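Local coordinates for D-threo-3-hydroxyaspartate dehydratase (Delftia, PDB 3WQC), which catalyses the pyridoxal-phosphate-dependent deamination of D-threo-3-hydroxyaspartate to oxaloacetate and ammonia, and also acts on L-threo- and L-erythro-3-hydroxyaspartate and D-serine, at residues 23-28 with 370-375; 248-253 with 266-271. All blocks are in the same frame, centred on the assembly; numbering follows the deposited sequence.

Interaction 1: 23-28 with 370-375; sequences AVIDLD and PAYQAL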
loop_
_atom_site.group_PDB
_atom_site.type_symbol
_atom_site.label_atom_id
_atom_site.label_comp_id
_atom_site.label_asym_id
_atom_site.label_seq_id
_atom_site.Cartn_x
_atom_site.Cartn_y
_atom_site.Cartn_z
ATOM N N ALA B 23 9.962 -8.753 2.338
ATOM C CA ALA B 23 10.734 -7.492 2.174
ATOM C C ALA B 23 12.111 -7.708 2.836
ATOM O O ALA B 23 12.202 -7.864 4.086
ATOM C CB ALA B 23 9.925 -6.376 2.842
ATOM N N VAL B 24 13.167 -7.697 2.034
ATOM C CA VAL B 24 14.471 -8.106 2.511
ATOM C C VAL B 24 15.327 -6.829 2.635
ATOM O O VAL B 24 15.451 -6.059 1.639
ATOM C CB VAL B 24 15.107 -9.058 1.469
ATOM C CG1 VAL B 24 16.562 -9.351 1.892
ATOM C CG2 VAL B 24 14.249 -10.364 1.427
ATOM N N ILE B 25 15.924 -6.632 3.832
ATOM C CA ILE B 25 16.898 -5.537 3.958
ATOM C C ILE B 25 18.318 -6.164 3.898
ATOM O O ILE B 25 18.661 -7.003 4.736
ATOM C CB ILE B 25 16.782 -4.830 5.345
ATOM C CG1 ILE B 25 15.411 -4.174 5.533
ATOM C CG2 ILE B 25 17.904 -3.748 5.463
ATOM C CD1 ILE B 25 15.222 -3.733 7.007
ATOM N N ASP B 26 19.115 -5.707 2.910
ATOM C CA ASP B 26 20.524 -6.128 2.828
ATOM C C ASP B 26 21.266 -5.260 3.896
ATOM O O ASP B 26 21.408 -4.030 3.714
ATOM C CB ASP B 26 21.044 -5.854 1.410
ATOM C CG ASP B 26 22.568 -6.140 1.247
ATOM O OD1 ASP B 26 23.429 -5.842 2.074
ATOM O OD2 ASP B 26 22.900 -6.698 0.250
ATOM N N LEU B 27 21.579 -5.843 5.051
ATOM C CA LEU B 27 22.139 -5.059 6.168
ATOM C C LEU B 27 23.430 -4.367 5.810
ATOM O O LEU B 27 23.664 -3.244 6.296
ATOM C CB LEU B 27 22.326 -5.890 7.442
ATOM C CG LEU B 27 20.959 -6.351 8.033
ATOM C CD1 LEU B 27 21.234 -7.377 9.119
ATOM C CD2 LEU B 27 20.231 -5.081 8.617
ATOM N N ASP B 28 24.281 -4.978 4.992
ATOM C CA ASP B 28 25.551 -4.318 4.659
ATOM C C ASP B 28 25.290 -3.047 3.832
ATOM O O ASP B 28 25.923 -1.995 4.087
ATOM C CB ASP B 28 26.472 -5.326 3.927
ATOM C CG ASP B 28 27.088 -6.441 4.928
ATOM O OD1 ASP B 28 26.641 -6.696 6.118
ATOM O OD2 ASP B 28 28.055 -7.099 4.498
ATOM N N PRO B 370 4.238 -6.561 7.311
ATOM C CA PRO B 370 4.256 -6.501 8.771
ATOM C C PRO B 370 5.698 -6.421 9.291
ATOM O O PRO B 370 5.879 -5.952 10.419
ATOM C CB PRO B 370 3.626 -7.833 9.209
ATOM C CG PRO B 370 2.732 -8.226 8.032
ATOM C CD PRO B 370 3.441 -7.732 6.789
ATOM N N ALA B 371 6.691 -6.893 8.550
ATOM C CA ALA B 371 8.039 -6.988 9.090
ATOM C C ALA B 371 8.967 -7.078 7.905
ATOM O O ALA B 371 8.578 -7.554 6.800
ATOM C CB ALA B 371 8.272 -8.245 9.994
ATOM N N TYR B 372 10.225 -6.735 8.150
ATOM C CA TYR B 372 11.306 -6.951 7.188
ATOM C C TYR B 372 12.046 -8.242 7.589
ATOM O O TYR B 372 12.004 -8.683 8.722
ATOM C CB TYR B 372 12.351 -5.820 7.293
ATOM C CG TYR B 372 11.778 -4.478 6.935
ATOM C CD1 TYR B 372 11.642 -4.078 5.593
ATOM C CD2 TYR B 372 11.386 -3.570 7.927
ATOM C CE1 TYR B 372 11.131 -2.820 5.213
ATOM C CE2 TYR B 372 10.878 -2.296 7.601
ATOM C CZ TYR B 372 10.745 -1.948 6.283
ATOM O OH TYR B 372 10.291 -0.695 5.906
ATOM N N GLN B 373 12.740 -8.796 6.594
ATOM C CA GLN B 373 13.692 -9.899 6.875
ATOM C C GLN B 373 15.091 -9.279 6.731
ATOM O O GLN B 373 15.466 -8.910 5.563
ATOM C CB GLN B 373 13.421 -11.022 5.823
ATOM C CG GLN B 373 12.029 -11.656 6.135
ATOM C CD GLN B 373 12.084 -12.320 7.531
ATOM O OE1 GLN B 373 13.127 -12.815 7.969
ATOM N NE2 GLN B 373 11.007 -12.332 8.207
ATOM N N ALA B 374 15.791 -9.066 7.860
ATOM C CA ALA B 374 17.112 -8.377 7.846
ATOM C C ALA B 374 18.201 -9.408 7.522
ATOM O O ALA B 374 18.353 -10.372 8.260
ATOM C CB ALA B 374 17.386 -7.802 9.219
ATOM N N LEU B 375 18.784 -9.268 6.345
ATOM C CA LEU B 375 19.720 -10.246 5.773
ATOM C C LEU B 375 21.148 -9.926 6.186
ATOM O O LEU B 375 21.684 -8.867 5.766
ATOM C CB LEU B 375 19.592 -10.260 4.253
ATOM C CG LEU B 375 20.576 -11.138 3.453
ATOM C CD1 LEU B 375 20.293 -12.632 3.735
ATOM C CD2 LEU B 375 20.418 -10.829 1.958
HETATM O O HOH W 1 8.992 -9.554 4.924
HETATM O O HOH W 2 24.179 -8.026 4.808
#
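Four backbone hydrogen bonds zip 23-28 to 370-375 as parallel neighbours. Gln373 N reaches Ala23 O at 2.7 Å, nearly along the C=O axis, and Leu375 N meets Ile25 O in the same head-on way. Between them Ile25 N bonds Gln373 O from above the carbonyl plane. The ladder runs one rung past the strand: Leu27 N, already in the first turn of helix 27-44, donates to Leu375 O at 3.1 Å. Water 2 donates to the same Leu375 O, its oxygen 2.8 Å from Leu375 O, and accepts from Asp28 N. At the other end water 1 joins Ala23 N to Ala371 O.

On one face of the pair, Ile25 lies obliquely across Tyr372. With chi1 at -63° and chi2 at 169°, its extended chain carries CD1 to 3.5 Å from Tyr372 CG, at the root of the ring; Ala23 CB sits at 4.0 Å from Tyr372 CD1. Farther along, Leu27 CD1 packs 3.9 Å from Ala374 CB. The other face holds Val24 and Leu375: Val24 CG1, anti to the backbone N, lies 3.9 Å from Leu375 CB.

The second shell fixes the polar ends. Tyr372 OH bonds Arg386 NH2, its ring meets Phe250 edge-to-face, and the bent Gln373 chain hands NE2 to Thr383 OG1. Asp26 N-caps helix 27-44 through OD1 to Arg29 N. Strand 22-26, flanked by 268-278 and 371-375, thus belongs to the C-terminal beta domain and leads straight into a helix of the alanine-racemase-type barrel domain.

Interaction 2: 248-253 with 266-271; sequences YVFFDL and VALSVL
The crossing from the alanine-racemase-type barrel domain to the C-terminal beta domain of this fold-type III PLP enzyme is where 248-253 meets 266-271, a buried contact of a loop with the residues entering strand 268-278. Its one direct hydrogen bond runs from Ala267 N to Phe250 O, 2.7 Å long and nearly straight at 170°, with the donor in the carbonyl plane. Val266 CA adds a CA-H...O contact to the same oxygen at 3.3 Å, so Phe250 O is held from two successive residues.

Phe250 and Val266 share the side-chain packing. Phe250 CB lies 4.0 Å from Leu268 CB, the two chains crossing obliquely, while Phe250 CD1 approaches Ala267 CB at 4.3 Å. Val249 CG1 lies over the centre of one face of the Phe250 ring.

On the loop's next residues, Val266 spreads its two methyls along the backbone: CG1, anti to the backbone N, approaches Phe251 O, whereas CG2 lies 3.8 Å from Asp252 N. Both of those polar atoms are buried without a partner. Asp252 turns its CB away from 266-271. Its OD1 N-caps helix 253-258 through Met255 N and its OD2 takes the amide of Ala362, beside the magnesium ligand His361. Phe251, for its part, places one ring face under Tyr248 O, 3.5 Å above the plane and offset toward the rim.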
loop_
_atom_site.group_PDB
_atom_site.type_symbol
_atom_site.label_atom_id
_atom_site.label_comp_id
_atom_site.label_asym_id
_atom_site.label_seq_id
_atom_site.Cartn_x
_atom_site.Cartn_y
_atom_site.Cartn_z
ATOM N N TYR B 248 16.805 7.631 2.527
ATOM C CA TYR B 248 18.219 7.246 2.308
ATOM C C TYR B 248 18.596 5.946 3.013
ATOM O O TYR B 248 19.592 5.315 2.614
ATOM C CB TYR B 248 19.155 8.400 2.795
ATOM C CG TYR B 248 19.327 8.327 4.301
ATOM C CD1 TYR B 248 18.394 8.885 5.198
ATOM C CD2 TYR B 248 20.452 7.662 4.880
ATOM C CE1 TYR B 248 18.520 8.756 6.571
ATOM C CE2 TYR B 248 20.553 7.501 6.234
ATOM C CZ TYR B 248 19.659 8.087 7.096
ATOM O OH TYR B 248 19.788 7.966 8.457
ATOM N N VAL B 249 17.966 5.582 4.112
ATOM C CA VAL B 249 18.372 4.422 4.858
ATOM C C VAL B 249 18.370 3.193 3.940
ATOM O O VAL B 249 19.293 2.303 4.064
ATOM C CB VAL B 249 17.541 4.245 6.180
ATOM C CG1 VAL B 249 16.054 3.870 5.916
ATOM C CG2 VAL B 249 18.170 3.196 7.123
ATOM N N PHE B 250 17.371 3.142 3.040
ATOM C CA PHE B 250 17.325 2.060 2.044
ATOM C C PHE B 250 17.620 2.472 0.632
ATOM O O PHE B 250 18.077 1.637 -0.191
ATOM C CB PHE B 250 15.920 1.359 2.054
ATOM C CG PHE B 250 15.528 0.821 3.425
ATOM C CD1 PHE B 250 16.484 0.214 4.319
ATOM C CD2 PHE B 250 14.182 0.844 3.798
ATOM C CE1 PHE B 250 16.077 -0.323 5.568
ATOM C CE2 PHE B 250 13.784 0.280 5.023
ATOM C CZ PHE B 250 14.717 -0.266 5.913
ATOM N N PHE B 251 17.278 3.712 0.249
ATOM C CA PHE B 251 17.186 4.141 -1.120
ATOM C C PHE B 251 16.163 3.322 -1.931
ATOM O O PHE B 251 15.525 2.407 -1.364
ATOM C CB PHE B 251 18.583 4.219 -1.863
ATOM C CG PHE B 251 19.466 5.319 -1.325
ATOM C CD1 PHE B 251 19.060 6.663 -1.475
ATOM C CD2 PHE B 251 20.700 5.027 -0.739
ATOM C CE1 PHE B 251 19.924 7.717 -1.093
ATOM C CE2 PHE B 251 21.556 6.084 -0.317
ATOM C CZ PHE B 251 21.151 7.411 -0.520
ATOM N N ASP B 252 15.989 3.692 -3.191
ATOM C CA ASP B 252 15.012 3.093 -4.075
ATOM C C ASP B 252 15.239 3.572 -5.467
ATOM O O ASP B 252 16.238 4.322 -5.719
ATOM C CB ASP B 252 13.566 3.317 -3.555
ATOM C CG ASP B 252 13.197 4.807 -3.469
ATOM O OD1 ASP B 252 13.776 5.586 -4.285
ATOM O OD2 ASP B 252 12.363 5.195 -2.619
ATOM N N LEU B 253 14.421 3.124 -6.429
ATOM C CA LEU B 253 14.691 3.481 -7.814
ATOM C C LEU B 253 14.328 4.929 -8.164
ATOM O O LEU B 253 14.953 5.547 -9.030
ATOM C CB LEU B 253 13.925 2.568 -8.773
ATOM C CG LEU B 253 14.422 1.076 -8.651
ATOM C CD1 LEU B 253 13.392 0.207 -9.388
ATOM C CD2 LEU B 253 15.817 0.961 -9.273
ATOM N N VAL B 266 20.631 0.264 -3.259
ATOM C CA VAL B 266 19.261 0.064 -2.782
ATOM C C VAL B 266 19.280 -1.157 -1.871
ATOM O O VAL B 266 19.650 -2.271 -2.315
ATOM C CB VAL B 266 18.297 -0.092 -3.974
ATOM C CG1 VAL B 266 16.860 -0.399 -3.521
ATOM C CG2 VAL B 266 18.263 1.170 -4.837
ATOM N N ALA B 267 18.977 -0.929 -0.590
ATOM C CA ALA B 267 19.090 -1.951 0.455
ATOM C C ALA B 267 17.817 -2.777 0.604
ATOM O O ALA B 267 17.836 -3.766 1.291
ATOM C CB ALA B 267 19.586 -1.304 1.771
ATOM N N LEU B 268 16.695 -2.317 0.074
ATOM C CA LEU B 268 15.409 -3.022 0.284
ATOM C C LEU B 268 15.033 -3.667 -1.070
ATOM O O LEU B 268 15.084 -3.010 -2.147
ATOM C CB LEU B 268 14.316 -1.988 0.626
ATOM C CG LEU B 268 12.903 -2.553 0.801
ATOM C CD1 LEU B 268 12.858 -3.604 1.937
ATOM C CD2 LEU B 268 11.905 -1.384 0.993
ATOM N N SER B 269 14.695 -4.959 -1.032
ATOM C CA SER B 269 14.208 -5.607 -2.220
ATOM C C SER B 269 13.063 -6.543 -1.784
ATOM O O SER B 269 12.982 -6.911 -0.581
ATOM C CB SER B 269 15.312 -6.443 -2.981
ATOM O OG SER B 269 15.815 -7.470 -2.136
ATOM N N VAL B 270 12.227 -6.939 -2.732
ATOM C CA VAL B 270 11.108 -7.848 -2.393
ATOM C C VAL B 270 11.495 -9.197 -3.029
ATOM O O VAL B 270 11.610 -9.321 -4.264
ATOM C CB VAL B 270 9.774 -7.354 -2.931
ATOM C CG1 VAL B 270 8.673 -8.396 -2.780
ATOM C CG2 VAL B 270 9.415 -6.023 -2.222
ATOM N N LEU B 271 11.584 -10.199 -2.205
ATOM C CA LEU B 271 11.852 -11.593 -2.627
ATOM C C LEU B 271 10.563 -12.149 -3.212
ATOM O O LEU B 271 9.527 -12.014 -2.584
ATOM C CB LEU B 271 12.251 -12.376 -1.362
ATOM C CG LEU B 271 12.755 -13.843 -1.614
ATOM C CD1 LEU B 271 14.098 -13.833 -2.363
ATOM C CD2 LEU B 271 12.846 -14.525 -0.244
#

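The centres of the two interactions lie 10 Å apart, and strand 22-26 lies next to strand 268-278 in the mixed sheet of the C-terminal domain. Along the chain, 23-28 comes first, then 248-253 and 266-271, and 370-375 last, so both partners of interaction 2 fall between those of interaction 1. The two meet directly: Val24 N lies 2.7 Å from Ser269 O, a probable hydrogen bond, and Ile25 CD1 packs against Phe250 CZ. Together they tie the beta domain to both ends of the barrel domain's sequence, with a bound magnesium ion about 6 Å and the PLP about 8 Å from the Asp252 side chain.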